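PDB 3TGN: transcriptional regulator AdcR from Streptococcus pneumoniae, which represses the adcRCBA operon, adcAII and genes for histidine triad surface proteins in the presence of zinc, and can activate adh. Local coordinates for residues B[22-26]-B[38-42]. Residues are numbered along the deposited sequence.
Sequences QHEIL and NTQEH. With ZN (zinc ion), chain E; ZN (zinc ion), chain F.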
# COMPACT_ATOMS: atom_id res chain seq x y z
N GLN B 22 -4.05 -4.99 -1.10
CA GLN B 22 -3.37 -5.56 -2.25
C GLN B 22 -1.97 -4.98 -2.32
O GLN B 22 -1.69 -3.96 -1.69
CB GLN B 22 -4.14 -5.26 -3.53
N HIS B 23 -1.08 -5.63 -3.06
CA HIS B 23 0.31 -5.19 -3.13
C HIS B 23 0.50 -4.08 -4.16
O HIS B 23 1.60 -3.54 -4.31
CB HIS B 23 1.24 -6.37 -3.43
CG HIS B 23 1.37 -6.69 -4.89
ND1 HIS B 23 0.53 -7.58 -5.53
CD2 HIS B 23 2.24 -6.25 -5.83
CE1 HIS B 23 0.88 -7.67 -6.80
NE2 HIS B 23 1.91 -6.87 -7.01
N GLU B 24 -0.58 -3.72 -4.85
CA GLU B 24 -0.51 -2.70 -5.89
C GLU B 24 -1.86 -2.02 -6.05
O GLU B 24 -2.90 -2.60 -5.75
CB GLU B 24 -0.12 -3.33 -7.23
CG GLU B 24 -1.16 -4.31 -7.75
CD GLU B 24 -0.73 -4.99 -9.04
OE1 GLU B 24 -1.52 -5.80 -9.57
OE2 GLU B 24 0.38 -4.72 -9.52
N ILE B 25 -1.82 -0.78 -6.52
CA ILE B 25 -3.03 -0.06 -6.86
C ILE B 25 -3.27 -0.15 -8.36
O ILE B 25 -2.37 0.12 -9.16
CB ILE B 25 -2.95 1.42 -6.44
CG1 ILE B 25 -3.08 1.55 -4.92
CG2 ILE B 25 -4.02 2.23 -7.15
CD1 ILE B 25 -2.96 2.96 -4.42
N LEU B 26 -4.48 -0.54 -8.74
CA LEU B 26 -4.90 -0.55 -10.13
C LEU B 26 -6.15 0.31 -10.29
O LEU B 26 -7.06 0.24 -9.46
CB LEU B 26 -5.14 -1.98 -10.61
CG LEU B 26 -3.89 -2.86 -10.73
CD1 LEU B 26 -4.26 -4.33 -10.81
CD2 LEU B 26 -3.04 -2.45 -11.92
N ASN B 38 -6.33 -10.58 -7.29
CA ASN B 38 -5.40 -9.70 -7.99
C ASN B 38 -4.02 -10.32 -8.06
O ASN B 38 -3.35 -10.25 -9.09
CB ASN B 38 -5.33 -8.33 -7.30
CG ASN B 38 -4.49 -7.34 -8.09
OD1 ASN B 38 -4.92 -6.84 -9.12
ND2 ASN B 38 -3.29 -7.06 -7.60
N THR B 39 -3.60 -10.94 -6.97
CA THR B 39 -2.29 -11.57 -6.91
C THR B 39 -2.17 -12.70 -7.94
O THR B 39 -1.15 -12.83 -8.61
CB THR B 39 -1.98 -12.11 -5.49
OG1 THR B 39 -2.01 -11.03 -4.55
CG2 THR B 39 -0.62 -12.77 -5.45
N GLN B 40 -3.23 -13.49 -8.06
CA GLN B 40 -3.27 -14.57 -9.05
C GLN B 40 -3.11 -14.03 -10.47
O GLN B 40 -2.31 -14.54 -11.24
CB GLN B 40 -4.57 -15.38 -8.93
CG GLN B 40 -4.59 -16.37 -7.78
CD GLN B 40 -5.94 -17.05 -7.62
OE1 GLN B 40 -6.95 -16.41 -7.32
NE2 GLN B 40 -5.97 -18.36 -7.84
N GLU B 41 -3.88 -13.00 -10.81
CA GLU B 41 -3.79 -12.40 -12.14
C GLU B 41 -2.39 -11.86 -12.42
O GLU B 41 -1.85 -12.03 -13.52
CB GLU B 41 -4.81 -11.28 -12.32
CG GLU B 41 -6.24 -11.75 -12.51
CD GLU B 41 -7.13 -10.69 -13.14
OE1 GLU B 41 -6.67 -9.53 -13.26
OE2 GLU B 41 -8.27 -11.01 -13.53
N HIS B 42 -1.80 -11.22 -11.42
CA HIS B 42 -0.47 -10.64 -11.58
C HIS B 42 0.56 -11.75 -11.84
O HIS B 42 1.46 -11.59 -12.66
CB HIS B 42 -0.07 -9.82 -10.35
CG HIS B 42 1.10 -8.92 -10.58
ND1 HIS B 42 0.96 -7.60 -10.97
CD2 HIS B 42 2.43 -9.15 -10.50
CE1 HIS B 42 2.16 -7.06 -11.10
NE2 HIS B 42 3.07 -7.97 -10.82
ZN ZN E . -0.66 -6.42 -11.24
ZN ZN F . -7.98 -8.19 -14.03
O HOH W 1 -2.40 -8.19 -5.49
O HOH W 2 -6.97 -6.70 -12.99
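A shared zinc ion holds this loop-to-helix contact together in the MarR-family winged helix-turn-helix fold: residues 22-26, in the loop that follows helix 3-19, meet the first turn of helix 38-50. Glu24 OE1 and His42 ND1 each lie 2.0 Å from the chain E zinc, and His108 and His112 of helix 102-123 complete the four-ligand site, so the metal ties together the loop and two helices. The same carboxylate oxygen also accepts a hydrogen bond from Asn38, with 2.9 Å between Asn38 ND2 and Glu24 OE1, a second-shell contact consistent with orienting the carboxylate for the metal. Beside the site, the ring of His23 points its edge at the face of His42 in a T-shaped stack, the planes at 90° and the centroids 5.0 Å apart. Leu26 brings CD1 to 3.1 Å from Asn38 OD1 and also touches helix 102-123. Ile25 turns away, packing on helix 3-19 and on Ile16 of the second subunit, so the loop that supplies a zinc ligand also borders the dimer partner. From the same helical turn, Glu41 OE1 binds the second zinc (chain F), together with Cys30, Glu107 and water 2, and accepts a hydrogen bond from His108 ND1, linking the two metal sites. Water 1 bridges the segments, its O 3.0 Å from His23 ND1, 3.0 Å from Thr39 OG1 and 2.6 Å from Asn38 ND2, whose proton it accepts.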